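Putative peptide ABC-transport system periplasmic peptide-binding protein (Campylobacter jejuni, PDB 4OET) probably serves as the periplasmic solute-binding component of an ABC importer, a family 5 binding protein whose relatives capture peptides or nickel complexes. Local coordinates at residues I8-N13 with K195-P200; E180-D185 with N488-S493; W291-N296 with D443-L448. All coordinates share one frame; numbering follows the deposited sequence.

Interaction 1 (I8-N13 with K195-P200)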
loop_
_atom_site.group_PDB
_atom_site.type_symbol
_atom_site.label_atom_id
_atom_site.label_comp_id
_atom_site.label_asym_id
_atom_site.label_seq_id
_atom_site.Cartn_x
_atom_site.Cartn_y
_atom_site.Cartn_z
ATOM N N ILE A 8 6.676 -15.704 17.522
ATOM C CA ILE A 8 7.301 -14.384 17.551
ATOM C C ILE A 8 7.640 -13.892 16.143
ATOM O O ILE A 8 8.417 -14.514 15.411
ATOM C CB ILE A 8 8.582 -14.351 18.415
ATOM C CG1 ILE A 8 8.295 -14.808 19.847
ATOM C CG2 ILE A 8 9.158 -12.946 18.451
ATOM C CD1 ILE A 8 9.552 -15.038 20.661
ATOM N N ILE A 9 7.034 -12.765 15.779
ATOM C CA ILE A 9 7.164 -12.191 14.449
ATOM C C ILE A 9 7.717 -10.781 14.542
ATOM O O ILE A 9 7.240 -9.971 15.336
ATOM C CB ILE A 9 5.812 -12.148 13.717
ATOM C CG1 ILE A 9 5.186 -13.548 13.679
ATOM C CG2 ILE A 9 5.985 -11.582 12.304
ATOM C CD1 ILE A 9 3.809 -13.579 13.072
ATOM N N ALA A 10 8.754 -10.505 13.756
ATOM C CA ALA A 10 9.334 -9.170 13.706
ATOM C C ALA A 10 8.642 -8.328 12.649
ATOM O O ALA A 10 8.369 -8.812 11.546
ATOM C CB ALA A 10 10.829 -9.246 13.423
ATOM N N VAL A 11 8.360 -7.070 12.978
ATOM C CA VAL A 11 7.904 -6.113 11.969
ATOM C C VAL A 11 8.800 -4.878 12.001
ATOM O O VAL A 11 9.417 -4.574 13.028
ATOM C CB VAL A 11 6.435 -5.686 12.187
ATOM C CG1 VAL A 11 5.508 -6.898 12.142
ATOM C CG2 VAL A 11 6.285 -4.942 13.499
ATOM N N GLU A 12 8.903 -4.194 10.864
ATOM C CA GLU A 12 9.791 -3.041 10.744
ATOM C C GLU A 12 9.266 -1.838 11.540
ATOM O O GLU A 12 10.047 -1.045 12.066
ATOM C CB GLU A 12 10.010 -2.660 9.272
ATOM C CG GLU A 12 8.856 -1.928 8.605
ATOM C CD GLU A 12 9.223 -1.343 7.247
ATOM O OE1 GLU A 12 8.361 -0.661 6.651
ATOM O OE2 GLU A 12 10.362 -1.559 6.770
ATOM N N ASN A 13 7.947 -1.705 11.638
ATOM C CA ASN A 13 7.363 -0.484 12.184
ATOM C C ASN A 13 6.628 -0.693 13.500
ATOM O O ASN A 13 6.099 -1.767 13.756
ATOM C CB ASN A 13 6.378 0.107 11.173
ATOM C CG ASN A 13 5.320 -0.906 10.733
ATOM O OD1 ASN A 13 5.627 -2.066 10.435
ATOM N ND2 ASN A 13 4.059 -0.474 10.724
ATOM N N LYS A 195 7.375 -8.236 17.435
ATOM C CA LYS A 195 8.589 -7.556 17.844
ATOM C C LYS A 195 8.932 -6.439 16.857
ATOM O O LYS A 195 8.934 -6.649 15.642
ATOM C CB LYS A 195 9.728 -8.574 17.943
ATOM C CG LYS A 195 10.881 -8.187 18.835
ATOM C CD LYS A 195 11.734 -9.414 19.123
ATOM C CE LYS A 195 12.909 -9.106 20.035
ATOM N NZ LYS A 195 13.649 -10.357 20.381
ATOM N N HIS A 196 9.204 -5.247 17.372
ATOM C CA HIS A 196 9.603 -4.152 16.502
ATOM C C HIS A 196 11.093 -4.226 16.201
ATOM O O HIS A 196 11.922 -4.014 17.087
ATOM C CB HIS A 196 9.277 -2.788 17.113
ATOM C CG HIS A 196 9.844 -1.641 16.333
ATOM N ND1 HIS A 196 10.621 -0.659 16.910
ATOM C CD2 HIS A 196 9.773 -1.339 15.015
ATOM C CE1 HIS A 196 10.989 0.208 15.983
ATOM N NE2 HIS A 196 10.491 -0.183 14.823
ATOM N N ILE A 197 11.435 -4.536 14.954
ATOM C CA ILE A 197 12.835 -4.527 14.549
ATOM C C ILE A 197 12.961 -3.788 13.232
ATOM O O ILE A 197 12.582 -4.305 12.183
ATOM C CB ILE A 197 13.426 -5.959 14.407
ATOM C CG1 ILE A 197 13.241 -6.762 15.699
ATOM C CG2 ILE A 197 14.915 -5.894 14.062
ATOM C CD1 ILE A 197 13.920 -8.128 15.681
ATOM N N PHE A 198 13.477 -2.565 13.283
ATOM C CA PHE A 198 13.573 -1.778 12.064
ATOM C C PHE A 198 14.766 -2.152 11.202
ATOM O O PHE A 198 14.668 -2.141 9.976
ATOM C CB PHE A 198 13.628 -0.283 12.359
ATOM C CG PHE A 198 13.528 0.560 11.118
ATOM C CD1 PHE A 198 14.666 1.138 10.562
ATOM C CD2 PHE A 198 12.304 0.736 10.478
ATOM C CE1 PHE A 198 14.581 1.903 9.404
ATOM C CE2 PHE A 198 12.212 1.499 9.316
ATOM C CZ PHE A 198 13.353 2.083 8.779
ATOM N N ASP A 199 15.897 -2.460 11.820
ATOM C CA ASP A 199 17.071 -2.750 11.016
ATOM C C ASP A 199 16.985 -4.152 10.420
ATOM O O ASP A 199 16.798 -5.139 11.143
ATOM C CB ASP A 199 18.351 -2.597 11.827
ATOM C CG ASP A 199 19.569 -2.467 10.940
ATOM O OD1 ASP A 199 19.864 -1.333 10.500
ATOM O OD2 ASP A 199 20.210 -3.503 10.652
ATOM N N PRO A 200 17.133 -4.242 9.087
ATOM C CA PRO A 200 17.060 -5.509 8.355
ATOM C C PRO A 200 18.124 -6.496 8.819
ATOM O O PRO A 200 17.830 -7.682 8.937
ATOM C CB PRO A 200 17.291 -5.092 6.898
ATOM C CG PRO A 200 16.862 -3.663 6.847
ATOM C CD PRO A 200 17.298 -3.098 8.172
HETATM O O HOH W 1 13.732 -1.489 7.424
#

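Interaction 2 (E180-D185 with N488-S493)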
loop_
_atom_site.group_PDB
_atom_site.type_symbol
_atom_site.label_atom_id
_atom_site.label_comp_id
_atom_site.label_asym_id
_atom_site.label_seq_id
_atom_site.Cartn_x
_atom_site.Cartn_y
_atom_site.Cartn_z
ATOM N N GLU A 180 -10.093 -16.920 21.952
ATOM C CA GLU A 180 -10.584 -18.296 22.034
ATOM C C GLU A 180 -11.981 -18.442 21.442
ATOM O O GLU A 180 -12.469 -19.560 21.236
ATOM C CB GLU A 180 -10.580 -18.785 23.488
ATOM C CG GLU A 180 -11.583 -18.095 24.409
ATOM C CD GLU A 180 -11.204 -16.665 24.767
ATOM O OE1 GLU A 180 -10.084 -16.224 24.427
ATOM O OE2 GLU A 180 -12.038 -15.979 25.396
ATOM N N HIS A 181 -12.617 -17.306 21.174
ATOM C CA HIS A 181 -13.915 -17.298 20.520
ATOM C C HIS A 181 -13.866 -16.619 19.159
ATOM O O HIS A 181 -14.818 -15.948 18.763
ATOM C CB HIS A 181 -14.952 -16.611 21.402
ATOM C CG HIS A 181 -15.243 -17.345 22.671
ATOM N ND1 HIS A 181 -14.976 -16.818 23.917
ATOM C CD2 HIS A 181 -15.791 -18.565 22.887
ATOM C CE1 HIS A 181 -15.344 -17.683 24.846
ATOM N NE2 HIS A 181 -15.841 -18.751 24.248
ATOM N N PHE A 182 -12.763 -16.791 18.443
ATOM C CA PHE A 182 -12.672 -16.261 17.086
ATOM C C PHE A 182 -13.667 -16.988 16.170
ATOM O O PHE A 182 -13.739 -18.220 16.154
ATOM C CB PHE A 182 -11.245 -16.371 16.546
ATOM C CG PHE A 182 -11.009 -15.552 15.316
ATOM C CD1 PHE A 182 -11.459 -14.238 15.243
ATOM C CD2 PHE A 182 -10.345 -16.092 14.224
ATOM C CE1 PHE A 182 -11.250 -13.481 14.105
ATOM C CE2 PHE A 182 -10.129 -15.339 13.080
ATOM C CZ PHE A 182 -10.585 -14.032 13.020
ATOM N N TYR A 183 -14.459 -16.200 15.448
ATOM C CA TYR A 183 -15.596 -16.678 14.656
ATOM C C TYR A 183 -15.221 -17.310 13.313
ATOM O O TYR A 183 -15.999 -18.078 12.752
ATOM C CB TYR A 183 -16.568 -15.519 14.425
ATOM C CG TYR A 183 -15.911 -14.342 13.744
ATOM C CD1 TYR A 183 -15.274 -13.354 14.485
ATOM C CD2 TYR A 183 -15.907 -14.230 12.361
ATOM C CE1 TYR A 183 -14.653 -12.290 13.868
ATOM C CE2 TYR A 183 -15.292 -13.170 11.737
ATOM C CZ TYR A 183 -14.667 -12.206 12.497
ATOM O OH TYR A 183 -14.061 -11.147 11.878
ATOM N N LEU A 184 -14.072 -16.930 12.763
ATOM C CA LEU A 184 -13.646 -17.438 11.458
ATOM C C LEU A 184 -13.150 -18.873 11.557
ATOM O O LEU A 184 -13.465 -19.718 10.720
ATOM C CB LEU A 184 -12.549 -16.551 10.864
ATOM C CG LEU A 184 -13.025 -15.313 10.098
ATOM C CD1 LEU A 184 -11.869 -14.624 9.380
ATOM C CD2 LEU A 184 -14.135 -15.674 9.119
ATOM N N ASP A 185 -12.351 -19.129 12.583
ATOM C CA ASP A 185 -11.715 -20.424 12.774
ATOM C C ASP A 185 -11.127 -20.449 14.165
ATOM O O ASP A 185 -11.107 -19.430 14.850
ATOM C CB ASP A 185 -10.625 -20.675 11.725
ATOM C CG ASP A 185 -10.252 -22.144 11.607
ATOM O OD1 ASP A 185 -10.742 -22.953 12.423
ATOM O OD2 ASP A 185 -9.453 -22.494 10.714
ATOM N N ASN A 488 -2.775 -14.333 7.615
ATOM C CA ASN A 488 -3.392 -15.577 8.072
ATOM C C ASN A 488 -2.661 -16.172 9.273
ATOM O O ASN A 488 -2.683 -17.388 9.482
ATOM C CB ASN A 488 -3.464 -16.601 6.923
ATOM C CG ASN A 488 -2.130 -17.277 6.636
ATOM O OD1 ASN A 488 -1.084 -16.627 6.545
ATOM N ND2 ASN A 488 -2.167 -18.595 6.489
ATOM N N VAL A 489 -2.059 -15.302 10.085
ATOM C CA VAL A 489 -1.254 -15.733 11.228
ATOM C C VAL A 489 -2.037 -16.599 12.219
ATOM O O VAL A 489 -1.464 -17.471 12.881
ATOM C CB VAL A 489 -0.639 -14.503 11.945
ATOM C CG1 VAL A 489 -0.546 -14.693 13.448
ATOM C CG2 VAL A 489 0.731 -14.220 11.369
ATOM N N TYR A 490 -3.350 -16.416 12.277
ATOM C CA TYR A 490 -4.163 -17.252 13.155
ATOM C C TYR A 490 -4.205 -18.718 12.704
ATOM O O TYR A 490 -4.645 -19.593 13.448
ATOM C CB TYR A 490 -5.578 -16.682 13.274
ATOM C CG TYR A 490 -6.382 -16.654 11.995
ATOM C CD1 TYR A 490 -7.116 -17.761 11.579
ATOM C CD2 TYR A 490 -6.424 -15.510 11.214
ATOM C CE1 TYR A 490 -7.859 -17.725 10.414
ATOM C CE2 TYR A 490 -7.167 -15.466 10.051
ATOM C CZ TYR A 490 -7.879 -16.573 9.656
ATOM O OH TYR A 490 -8.612 -16.522 8.495
ATOM N N GLU A 491 -3.715 -18.993 11.500
ATOM C CA GLU A 491 -3.609 -20.374 11.038
ATOM C C GLU A 491 -2.183 -20.909 11.189
ATOM O O GLU A 491 -1.909 -22.050 10.841
ATOM C CB GLU A 491 -4.049 -20.501 9.578
ATOM C CG GLU A 491 -5.461 -20.029 9.301
ATOM C CD GLU A 491 -5.875 -20.265 7.862
ATOM O OE1 GLU A 491 -5.071 -19.965 6.952
ATOM O OE2 GLU A 491 -7.010 -20.743 7.642
ATOM N N TRP A 492 -1.277 -20.079 11.695
ATOM C CA TRP A 492 0.122 -20.469 11.833
ATOM C C TRP A 492 0.298 -21.317 13.081
ATOM O O TRP A 492 -0.212 -20.961 14.143
ATOM C CB TRP A 492 1.039 -19.247 11.911
ATOM C CG TRP A 492 1.046 -18.384 10.692
ATOM C CD1 TRP A 492 0.145 -18.400 9.664
ATOM C CD2 TRP A 492 2.010 -17.369 10.367
ATOM N NE1 TRP A 492 0.486 -17.452 8.726
ATOM C CE2 TRP A 492 1.626 -16.808 9.135
ATOM C CE3 TRP A 492 3.158 -16.884 11.001
ATOM C CZ2 TRP A 492 2.352 -15.787 8.519
ATOM C CZ3 TRP A 492 3.881 -15.869 10.386
ATOM C CH2 TRP A 492 3.475 -15.333 9.159
ATOM N N SER A 493 1.012 -22.431 12.952
ATOM C CA SER A 493 1.224 -23.340 14.074
ATOM C C SER A 493 2.634 -23.931 14.078
ATOM O O SER A 493 3.289 -23.998 13.034
ATOM C CB SER A 493 0.195 -24.468 14.042
ATOM O OG SER A 493 0.349 -25.244 12.867
#

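Interaction 3 (W291-N296 with D443-L448)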
loop_
_atom_site.group_PDB
_atom_site.type_symbol
_atom_site.label_atom_id
_atom_site.label_comp_id
_atom_site.label_asym_id
_atom_site.label_seq_id
_atom_site.Cartn_x
_atom_site.Cartn_y
_atom_site.Cartn_z
ATOM N N TRP A 291 -6.911 -6.944 -11.298
ATOM C CA TRP A 291 -7.753 -7.450 -12.376
ATOM C C TRP A 291 -7.978 -6.360 -13.420
ATOM O O TRP A 291 -8.338 -6.639 -14.566
ATOM C CB TRP A 291 -9.088 -7.946 -11.825
ATOM C CG TRP A 291 -9.758 -6.945 -10.925
ATOM C CD1 TRP A 291 -9.726 -6.926 -9.562
ATOM C CD2 TRP A 291 -10.559 -5.820 -11.323
ATOM N NE1 TRP A 291 -10.454 -5.863 -9.084
ATOM C CE2 TRP A 291 -10.979 -5.171 -10.143
ATOM C CE3 TRP A 291 -10.964 -5.302 -12.559
ATOM C CZ2 TRP A 291 -11.781 -4.028 -10.162
ATOM C CZ3 TRP A 291 -11.757 -4.169 -12.577
ATOM C CH2 TRP A 291 -12.156 -3.541 -11.384
ATOM N N ALA A 292 -7.761 -5.114 -13.016
ATOM C CA ALA A 292 -8.005 -3.993 -13.908
ATOM C C ALA A 292 -6.915 -3.869 -14.961
ATOM O O ALA A 292 -7.062 -3.118 -15.927
ATOM C CB ALA A 292 -8.116 -2.704 -13.106
ATOM N N ASN A 293 -5.846 -4.646 -14.800
ATOM C CA ASN A 293 -4.736 -4.639 -15.750
ATOM C C ASN A 293 -5.177 -5.022 -17.162
ATOM O O ASN A 293 -5.724 -6.099 -17.387
ATOM C CB ASN A 293 -3.633 -5.585 -15.269
ATOM C CG ASN A 293 -2.337 -5.402 -16.026
ATOM O OD1 ASN A 293 -2.213 -4.515 -16.873
ATOM N ND2 ASN A 293 -1.353 -6.240 -15.715
ATOM N N SER A 294 -4.946 -4.124 -18.110
ATOM C CA SER A 294 -5.328 -4.360 -19.496
ATOM C C SER A 294 -4.541 -5.513 -20.102
ATOM O O SER A 294 -5.033 -6.200 -20.998
ATOM C CB SER A 294 -5.113 -3.097 -20.331
ATOM O OG SER A 294 -3.737 -2.758 -20.383
ATOM N N LYS A 295 -3.299 -5.676 -19.647
ATOM C CA LYS A 295 -2.379 -6.703 -20.145
ATOM C C LYS A 295 -2.093 -6.575 -21.650
ATOM O O LYS A 295 -1.534 -7.482 -22.272
ATOM C CB LYS A 295 -2.923 -8.097 -19.828
ATOM C CG LYS A 295 -2.851 -8.467 -18.351
ATOM C CD LYS A 295 -3.480 -9.829 -18.080
ATOM C CE LYS A 295 -2.922 -10.456 -16.811
ATOM N NZ LYS A 295 -3.431 -9.794 -15.578
ATOM N N ASN A 296 -2.480 -5.441 -22.224
ATOM C CA ASN A 296 -2.206 -5.145 -23.621
ATOM C C ASN A 296 -1.926 -3.663 -23.720
ATOM O O ASN A 296 -2.737 -2.899 -24.241
ATOM C CB ASN A 296 -3.358 -5.539 -24.548
ATOM C CG ASN A 296 -2.976 -5.427 -26.024
ATOM O OD1 ASN A 296 -1.793 -5.327 -26.365
ATOM N ND2 ASN A 296 -3.975 -5.430 -26.901
ATOM N N ASP A 443 -8.258 2.406 -20.645
ATOM C CA ASP A 443 -8.117 3.770 -21.145
ATOM C C ASP A 443 -7.165 4.562 -20.256
ATOM O O ASP A 443 -6.329 5.321 -20.746
ATOM C CB ASP A 443 -9.466 4.474 -21.208
ATOM C CG ASP A 443 -10.363 3.922 -22.293
ATOM O OD1 ASP A 443 -9.837 3.272 -23.227
ATOM O OD2 ASP A 443 -11.592 4.152 -22.209
ATOM N N PHE A 444 -7.257 4.322 -18.950
ATOM C CA PHE A 444 -6.379 4.965 -17.975
ATOM C C PHE A 444 -4.928 4.577 -18.225
ATOM O O PHE A 444 -4.050 5.438 -18.340
ATOM C CB PHE A 444 -6.807 4.569 -16.555
ATOM C CG PHE A 444 -5.790 4.883 -15.479
ATOM C CD1 PHE A 444 -5.396 6.190 -15.229
ATOM C CD2 PHE A 444 -5.276 3.873 -14.680
ATOM C CE1 PHE A 444 -4.484 6.480 -14.218
ATOM C CE2 PHE A 444 -4.365 4.158 -13.673
ATOM C CZ PHE A 444 -3.964 5.457 -13.440
ATOM N N ILE A 445 -4.695 3.275 -18.339
ATOM C CA ILE A 445 -3.360 2.763 -18.586
ATOM C C ILE A 445 -2.812 3.284 -19.918
ATOM O O ILE A 445 -1.654 3.704 -19.999
ATOM C CB ILE A 445 -3.356 1.217 -18.553
ATOM C CG1 ILE A 445 -3.594 0.728 -17.118
ATOM C CG2 ILE A 445 -2.051 0.662 -19.070
ATOM C CD1 ILE A 445 -4.148 -0.690 -17.025
ATOM N N ASP A 446 -3.647 3.282 -20.951
ATOM C CA ASP A 446 -3.224 3.778 -22.255
ATOM C C ASP A 446 -2.881 5.258 -22.169
ATOM O O ASP A 446 -1.884 5.707 -22.745
ATOM C CB ASP A 446 -4.311 3.549 -23.310
ATOM C CG ASP A 446 -4.438 2.083 -23.711
ATOM O OD1 ASP A 446 -3.466 1.324 -23.503
ATOM O OD2 ASP A 446 -5.510 1.694 -24.232
ATOM N N ALA A 447 -3.696 6.008 -21.429
ATOM C CA ALA A 447 -3.480 7.447 -21.272
ATOM C C ALA A 447 -2.182 7.735 -20.530
ATOM O O ALA A 447 -1.494 8.713 -20.840
ATOM C CB ALA A 447 -4.654 8.089 -20.550
ATOM N N LEU A 448 -1.852 6.887 -19.557
ATOM C CA LEU A 448 -0.604 7.049 -18.815
ATOM C C LEU A 448 0.592 6.848 -19.724
ATOM O O LEU A 448 1.568 7.591 -19.640
ATOM C CB LEU A 448 -0.514 6.080 -17.639
ATOM C CG LEU A 448 -1.416 6.333 -16.429
ATOM C CD1 LEU A 448 -1.205 5.231 -15.407
ATOM C CD2 LEU A 448 -1.149 7.691 -15.811
HETATM O O HOH W 2 -3.796 -0.819 -22.447
#

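Interaction 1 (I8-N13 with K195-P200)
Strands 6-11 and 191-196 run parallel, A10 bridging K195 and V11 bridging H196, through K195 N to I9 O (2.7 Å), V11 N to K195 O (2.8 Å) and I197 N to V11 O (2.8 Å). Beyond the last bridge the chains stay close, and E12 CA points its hydrogen at I197 O with an angle of 168° at the hydrogen. On the A10-K195 face, CB of A10 meets the CD1 methyl of I197 at 4.0 Å; I197 also packs on I202 and A203 of helix 200-208. The extended K195 chain leads away to a salt bridge with E206 of that helix. On the V11-H196 face, CG of H196 lies anti to the backbone N (chi1 172°), which turns the imidazole toward the end of the first strand, so that its edge faces E12 O, with NE2 2.9 Å away. The same carbonyl oxygen meets the edge of the F198 ring in its plane, 3.3 Å from CD2. E12 turns its OE1 to H481, and a water held by F198 O makes a weak bond to OE2. On the other side of strand 6-11, I8 and A10 bond to D213 and A214; this is the parallel pair of a mixed sheet in the solute-binding protein fold.

Interaction 2 (E180-D185 with N488-S493)
An aromatic surface contact joins the loop between strands 173-178 and 191-196 to the C-terminal tail after strand 454-467, without a hydrogen bond between the two segments. F182 and Y490 form a T-shaped (edge-to-face) pair: the edge of F182 is directed at the phenol face, with CE2 standing over the ring centre and 4.1 Å from CG of Y490. The centroids are 5.3 Å apart and the planes meet at 67°. The phenol reaches this place with its CG between the backbone N and carbonyl carbon (chi1 64°), which stands the ring out from the tail toward the 180-185 loop. L184 comes from the hydroxyl end, its CD1 methyl 3.9 Å from Y490 OH, while CB of D185 touches the ring at CE1. Y490 sits on a short 3-10 turn, in which E491 N bonds to N488 O and W492 N to V489 O. Side chains brace the same turn: the indole NE1 of W492 gives its hydrogen to N488 OD1 (2.8 Å), approaching from above the carbonyl plane, and N488 ND2 reaches the anti lone pair of E491 OE1 in the plane of its own amide. The carboxylates of D185 and E491 come within 4.3 Å, OD2 to OE2, a like-charge approach that may raise their proton affinity slightly; a long, weak ion pair of E491 with K474 would partly offset it. V489 and W492 pack on strand 6-11, and F182 also touches P162.

Interaction 3 (W291-N296 with D443-L448)
Helix 434-450 is met here by the loop that precedes helix 304-313, and the loop is shaped by an Asx turn at N293. I445 carries the apolar part of the contact. Its CG1 branch lies anti to the carbonyl carbon (chi1 -70°) and extends to CD1, which ends against the loop backbone 3.7 Å from S294 N and 3.9 Å from A292 O. The CG2 branch, anti to the backbone N, reaches the same serine: CD1 and CG2 of I445 both lie 4.0 Å from S294 OG, on the same side of it. Within the loop, N293 OD1 accepts from K295 N at 3.2 Å, the donor standing well above the carbonyl plane; the same oxygen is also bonded to H285. These two bonds would restrain the N293 amide. A292 and S294 also pack on Y441 and K442, in the preceding part of the helix. No direct hydrogen bond links the two segments. D446, whose OD2 is paired with K442 of the same helix, turns its other oxygen toward the loop. Between them a single water takes the hydrogen of S294 OG at 2.8 Å and donates to N296 O at 2.9 Å. Its approach to D446 OD1, 2.4 Å, is implausibly short, which leaves the water bridge to the helix doubtful.

Overall arrangement
Interactions 1 and 2 are neighbours, their centres 22 Å apart, and they meet at strand 6-11, which belongs to interaction 1 and against which the tail of interaction 2 packs: I9 CD1 of the strand lies 3.5 Å from W492 CZ3 of the tail. Their segments alternate along the chain, so the N-terminal strand, the 180-200 region and the tail are brought together in one part of the fold. Interaction 3 lies about 36 Å from interaction 1, centre to centre, on the opposite side of the chain's centre, and about 38 Å from interaction 2. It follows interaction 1 in sequence and is nested within the loop closed by interaction 2. The chain thus leaves for helix 434-450 and returns to the strands near its start.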